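Local coordinates for protein probable manganase-dependent inorganic pyrophosphatase (Clostridium perfringens, PDB 3L2B) that probably hydrolyses inorganic pyrophosphate to phosphate, its CBS and DRTGG regulatory region taking up the activator diadenosine tetraphosphate and the inhibitor AMP, at residues Val104-Met109 / Thr176-Ile181; Val199-Leu204 / Lys228-Ile233. One frame throughout, in Å; residues are numbered along the deposited sequence.

In the fold
The chain first builds a CBS motif with the hairpin of strands 40-44 and 50-55, then enters the DRTGG domain. There contact 1 closes a loop of 66 residues, bringing helix 174-180 back over strand 104-106, an edge strand, within this chain, of a mixed sheet. Only after this loop is shut does the chain open contact 2, whose 23 intervening residues hold helix 205-215 and strand 219-223; it ties strand 199-200 to strand 229-234 in the second CBS motif. The two loops follow in series, neither nested nor crossed. Their centres lie about 43 Å apart, on opposite sides of the chain's centre, and their nearest atoms remain about 26 Å from each other.

Contact 1 (Val104-Met109 / Thr176-Ile181); sequences VVVAAM and TASRLI
Val106 and Ser178 meet where helix 174-180 lies over an edge of the alpha/beta sheet of the DRTGG domain. Strand 104-106 is the outermost of four parallel strands in that sheet within this chain, and its backbone pairs with strand 123-126 through Val105 and Ala107. Val104 and Val106, two residues apart, meet Ile181 and Ser178 respectively.

Ile181 reaches Val104 by one branch more than the other. Its CB stands well back, and there the side chain splits. Ile181 CG2 comes to 4.9 Å from Val104 CG2, too far for a close touch, while Ile181 CG1 stays farther back. From CG1 the chain runs on fully extended (chi2 179°), and this carries Ile181 CD1 out to 4.5 Å from Val104 CG2, a loose apolar contact. Leu72 of helix 71-74 touches both Val104 and Ile181, and Phe175 of the second subunit packs on Val104, Ser178 and Ile181, so this side of the sheet edge is buried partly by the dimer partner.

One turn back, Ser178 holds its hydroxyl beside its own backbone N (chi1 -62°), where OG can hydrogen-bond to Ser174 O in the preceding turn. The hydroxyl is thus satisfied within the helix, and toward the strand it offers only van der Waals contact. Ile125 of the neighbouring strand also touches Ser178. Val106 meets the serine almost end on: the line from CB through CG2 points nearly straight at the oxygen, and Val106 CG2 stops 3.5 Å from Ser178 OG.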
loop_
_atom_site.group_PDB
_atom_site.type_symbol
_atom_site.label_atom_id
_atom_site.label_comp_id
_atom_site.label_asym_id
_atom_site.label_seq_id
_atom_site.Cartn_x
_atom_site.Cartn_y
_atom_site.Cartn_z
ATOM N N VAL A 104 1.723 -14.909 7.099
ATOM C CA VAL A 104 0.313 -14.814 6.699
ATOM C C VAL A 104 0.088 -15.655 5.457
ATOM O O VAL A 104 0.850 -15.616 4.535
ATOM C CB VAL A 104 -0.157 -13.385 6.394
ATOM C CG1 VAL A 104 -1.692 -13.370 6.193
ATOM C CG2 VAL A 104 0.245 -12.434 7.505
ATOM N N VAL A 105 -0.971 -16.432 5.478
ATOM C CA VAL A 105 -1.265 -17.365 4.434
ATOM C C VAL A 105 -2.763 -17.484 4.309
ATOM O O VAL A 105 -3.491 -17.606 5.314
ATOM C CB VAL A 105 -0.697 -18.768 4.735
ATOM C CG1 VAL A 105 -1.227 -19.790 3.718
ATOM C CG2 VAL A 105 0.818 -18.771 4.677
ATOM N N VAL A 106 -3.232 -17.431 3.082
ATOM C CA VAL A 106 -4.643 -17.696 2.816
ATOM C C VAL A 106 -4.814 -19.204 2.771
ATOM O O VAL A 106 -4.135 -19.905 2.006
ATOM C CB VAL A 106 -5.105 -17.065 1.494
ATOM C CG1 VAL A 106 -6.548 -17.484 1.158
ATOM C CG2 VAL A 106 -4.963 -15.541 1.573
ATOM N N ALA A 107 -5.704 -19.696 3.616
ATOM C CA ALA A 107 -6.018 -21.118 3.659
ATOM C C ALA A 107 -7.118 -21.419 2.645
ATOM O O ALA A 107 -8.291 -21.477 3.008
ATOM C CB ALA A 107 -6.461 -21.524 5.034
ATOM N N ALA A 108 -6.717 -21.589 1.388
ATOM C CA ALA A 108 -7.635 -21.847 0.254
ATOM C C ALA A 108 -7.802 -23.341 -0.031
ATOM O O ALA A 108 -8.801 -23.784 -0.592
ATOM C CB ALA A 108 -7.133 -21.126 -1.029
ATOM N N MET A 109 -6.817 -24.107 0.393
ATOM C CA MET A 109 -6.704 -25.508 0.009
ATOM C C MET A 109 -7.786 -26.377 0.698
ATOM O O MET A 109 -8.689 -25.862 1.359
ATOM C CB MET A 109 -5.285 -26.017 0.326
ATOM C CG MET A 109 -4.156 -24.989 0.019
ATOM S SD MET A 109 -3.702 -23.987 1.487
ATOM C CE MET A 109 -2.490 -22.804 0.887
ATOM N N THR A 176 -9.648 -9.042 0.554
ATOM C CA THR A 176 -9.680 -7.750 1.236
ATOM C C THR A 176 -8.858 -7.798 2.523
ATOM O O THR A 176 -8.056 -6.930 2.776
ATOM C CB THR A 176 -11.118 -7.265 1.511
ATOM O OG1 THR A 176 -11.848 -7.228 0.282
ATOM C CG2 THR A 176 -11.123 -5.875 2.081
ATOM N N ALA A 177 -9.018 -8.851 3.297
ATOM C CA ALA A 177 -8.255 -9.021 4.537
ATOM C C ALA A 177 -6.744 -9.042 4.239
ATOM O O ALA A 177 -5.924 -8.481 4.984
ATOM C CB ALA A 177 -8.674 -10.335 5.275
ATOM N N SER A 178 -6.398 -9.656 3.117
ATOM C CA SER A 178 -4.992 -9.789 2.722
ATOM C C SER A 178 -4.425 -8.421 2.385
ATOM O O SER A 178 -3.307 -8.095 2.744
ATOM C CB SER A 178 -4.826 -10.737 1.552
ATOM O OG SER A 178 -5.265 -12.048 1.890
ATOM N N ARG A 179 -5.248 -7.629 1.737
ATOM C CA ARG A 179 -4.861 -6.321 1.224
ATOM C C ARG A 179 -4.781 -5.308 2.351
ATOM O O ARG A 179 -3.958 -4.389 2.329
ATOM C CB ARG A 179 -5.875 -5.902 0.123
ATOM C CG ARG A 179 -5.683 -4.580 -0.521
ATOM C CD ARG A 179 -6.791 -4.313 -1.555
ATOM N NE ARG A 179 -8.146 -4.115 -0.999
ATOM C CZ ARG A 179 -8.529 -3.072 -0.246
ATOM N NH1 ARG A 179 -7.673 -2.124 0.097
ATOM N NH2 ARG A 179 -9.781 -2.987 0.190
ATOM N N LEU A 180 -5.600 -5.527 3.372
ATOM C CA LEU A 180 -5.717 -4.590 4.495
ATOM C C LEU A 180 -4.779 -4.849 5.657
ATOM O O LEU A 180 -4.458 -3.944 6.417
ATOM C CB LEU A 180 -7.122 -4.643 5.085
ATOM C CG LEU A 180 -8.278 -4.072 4.290
ATOM C CD1 LEU A 180 -9.615 -4.536 4.933
ATOM C CD2 LEU A 180 -8.192 -2.535 4.245
ATOM N N ILE A 181 -4.371 -6.098 5.822
ATOM C CA ILE A 181 -3.722 -6.501 7.056
ATOM C C ILE A 181 -2.389 -5.775 7.291
ATOM O O ILE A 181 -2.002 -5.556 8.470
ATOM C CB ILE A 181 -3.541 -8.032 7.151
ATOM C CG1 ILE A 181 -3.361 -8.416 8.619
ATOM C CG2 ILE A 181 -2.382 -8.456 6.263
ATOM C CD1 ILE A 181 -3.203 -9.899 8.881
#

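Contact 2 (Val199-Leu204 / Lys228-Ile233); sequences VSTDDL and KVVGSI
Val199 and Ile233 touch methyl to methyl across the width of a small sheet, Val199 CG2 lying 4.0 Å from Ile233 CG2. Each of these methyls is wedged between the backbone N and the carbonyl carbon of its own residue. In Val199 (chi1 -54°) this leaves CG1 on the N side; in Ile233 the longer CG1 branch swings away from N, and the short CG2 branch makes the contact. The two side chains cross at about a right angle. Val222 of the middle strand, 219-223, touches both of them, so the outer strands meet over it without a hydrogen bond between them.

Farther along, Thr201 CG2 extends to 4.2 Å from Val230 CG1. Val230 is twisted well off a staggered rotamer, at chi1 143°, and its backbone forms a classic beta bulge with Gly231, both residues facing Val222. Gly231 has a positive phi that a residue without a side chain adopts easily.

The strand beginning at Val199 ends at once in a type I turn, Ser200 to Asp203. Asp203 N bonds back to Ser200 O at 2.8 Å, and the Asp203 carboxylate returns the grip: Ser200 N donates to Asp203 OD2 at 2.9 Å, in a nearly straight bond (177°) that reaches the oxygen from above the carboxylate plane. Helix 205-215 then leads to the middle strand. The side chain of Val199 lies about 8 Å from the bound diadenosine tetraphosphate. Strand, helix and two antiparallel strands in this order are the core of a CBS motif.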
loop_
_atom_site.group_PDB
_atom_site.type_symbol
_atom_site.label_atom_id
_atom_site.label_comp_id
_atom_site.label_asym_id
_atom_site.label_seq_id
_atom_site.Cartn_x
_atom_site.Cartn_y
_atom_site.Cartn_z
ATOM N N VAL A 199 15.289 19.731 15.110
ATOM C CA VAL A 199 15.881 20.933 15.664
ATOM C C VAL A 199 15.392 21.134 17.096
ATOM O O VAL A 199 14.337 20.642 17.489
ATOM C CB VAL A 199 15.582 22.168 14.795
ATOM C CG1 VAL A 199 15.998 21.914 13.370
ATOM C CG2 VAL A 199 14.128 22.532 14.842
ATOM N N SER A 200 16.200 21.816 17.888
ATOM C CA SER A 200 15.832 22.133 19.277
ATOM C C SER A 200 15.329 23.564 19.417
ATOM O O SER A 200 15.814 24.467 18.764
ATOM C CB SER A 200 17.016 21.919 20.240
ATOM O OG SER A 200 17.401 20.553 20.291
ATOM N N THR A 201 14.360 23.743 20.301
ATOM C CA THR A 201 13.836 25.072 20.644
ATOM C C THR A 201 14.945 26.096 20.888
ATOM O O THR A 201 14.824 27.274 20.541
ATOM C CB THR A 201 12.975 25.031 21.925
ATOM O OG1 THR A 201 13.661 24.277 22.920
ATOM C CG2 THR A 201 11.605 24.411 21.683
ATOM N N ASP A 202 16.032 25.658 21.511
ATOM C CA ASP A 202 17.088 26.613 21.862
ATOM C C ASP A 202 18.182 26.699 20.800
ATOM O O ASP A 202 19.130 27.462 20.949
ATOM C CB ASP A 202 17.636 26.391 23.286
ATOM C CG ASP A 202 18.162 25.003 23.520
ATOM O OD1 ASP A 202 18.036 24.134 22.626
ATOM O OD2 ASP A 202 18.703 24.773 24.624
ATOM N N ASP A 203 18.023 25.960 19.707
ATOM C CA ASP A 203 18.916 26.123 18.554
ATOM C C ASP A 203 18.753 27.544 17.994
ATOM O O ASP A 203 17.661 28.100 17.985
ATOM C CB ASP A 203 18.601 25.125 17.420
ATOM C CG ASP A 203 19.026 23.692 17.731
ATOM O OD1 ASP A 203 19.629 23.445 18.794
ATOM O OD2 ASP A 203 18.748 22.802 16.889
ATOM N N LEU A 204 19.840 28.111 17.498
ATOM C CA LEU A 204 19.790 29.443 16.892
ATOM C C LEU A 204 19.300 29.348 15.449
ATOM O O LEU A 204 19.639 28.419 14.718
ATOM C CB LEU A 204 21.151 30.147 17.005
ATOM C CG LEU A 204 21.636 30.293 18.466
ATOM C CD1 LEU A 204 23.054 30.854 18.533
ATOM C CD2 LEU A 204 20.678 31.155 19.296
ATOM N N LYS A 228 11.558 16.804 24.886
ATOM C CA LYS A 228 10.156 16.508 24.536
ATOM C C LYS A 228 9.857 17.091 23.145
ATOM O O LYS A 228 10.360 18.153 22.779
ATOM C CB LYS A 228 9.143 17.099 25.539
ATOM C CG LYS A 228 9.447 16.955 27.052
ATOM C CD LYS A 228 8.800 18.144 27.838
ATOM C CE LYS A 228 9.704 18.697 28.968
ATOM N NZ LYS A 228 9.515 20.169 29.194
ATOM N N VAL A 229 9.021 16.400 22.387
ATOM C CA VAL A 229 8.595 16.883 21.079
ATOM C C VAL A 229 7.636 18.018 21.299
ATOM O O VAL A 229 6.588 17.841 21.906
ATOM C CB VAL A 229 7.894 15.791 20.239
ATOM C CG1 VAL A 229 7.245 16.397 19.008
ATOM C CG2 VAL A 229 8.877 14.721 19.846
ATOM N N VAL A 230 8.001 19.185 20.788
ATOM C CA VAL A 230 7.245 20.406 21.029
ATOM C C VAL A 230 6.493 20.875 19.798
ATOM O O VAL A 230 5.776 21.870 19.852
ATOM C CB VAL A 230 8.165 21.533 21.545
ATOM C CG1 VAL A 230 7.754 22.864 20.982
ATOM C CG2 VAL A 230 8.144 21.553 23.082
ATOM N N GLY A 231 6.671 20.148 18.696
ATOM C CA GLY A 231 6.030 20.484 17.429
ATOM C C GLY A 231 6.876 20.296 16.176
ATOM O O GLY A 231 7.740 19.439 16.083
ATOM N N SER A 232 6.610 21.152 15.208
ATOM C CA SER A 232 7.248 21.059 13.904
ATOM C C SER A 232 7.377 22.449 13.311
ATOM O O SER A 232 6.509 23.315 13.496
ATOM C CB SER A 232 6.436 20.141 13.003
ATOM O OG SER A 232 6.832 20.248 11.656
ATOM N N ILE A 233 8.497 22.673 12.648
ATOM C CA ILE A 233 8.742 23.941 11.961
ATOM C C ILE A 233 8.939 23.697 10.452
ATOM O O ILE A 233 9.537 22.714 10.050
ATOM C CB ILE A 233 9.954 24.712 12.593
ATOM C CG1 ILE A 233 10.078 26.082 11.964
ATOM C CG2 ILE A 233 11.257 23.984 12.416
ATOM C CD1 ILE A 233 10.779 27.118 12.863
#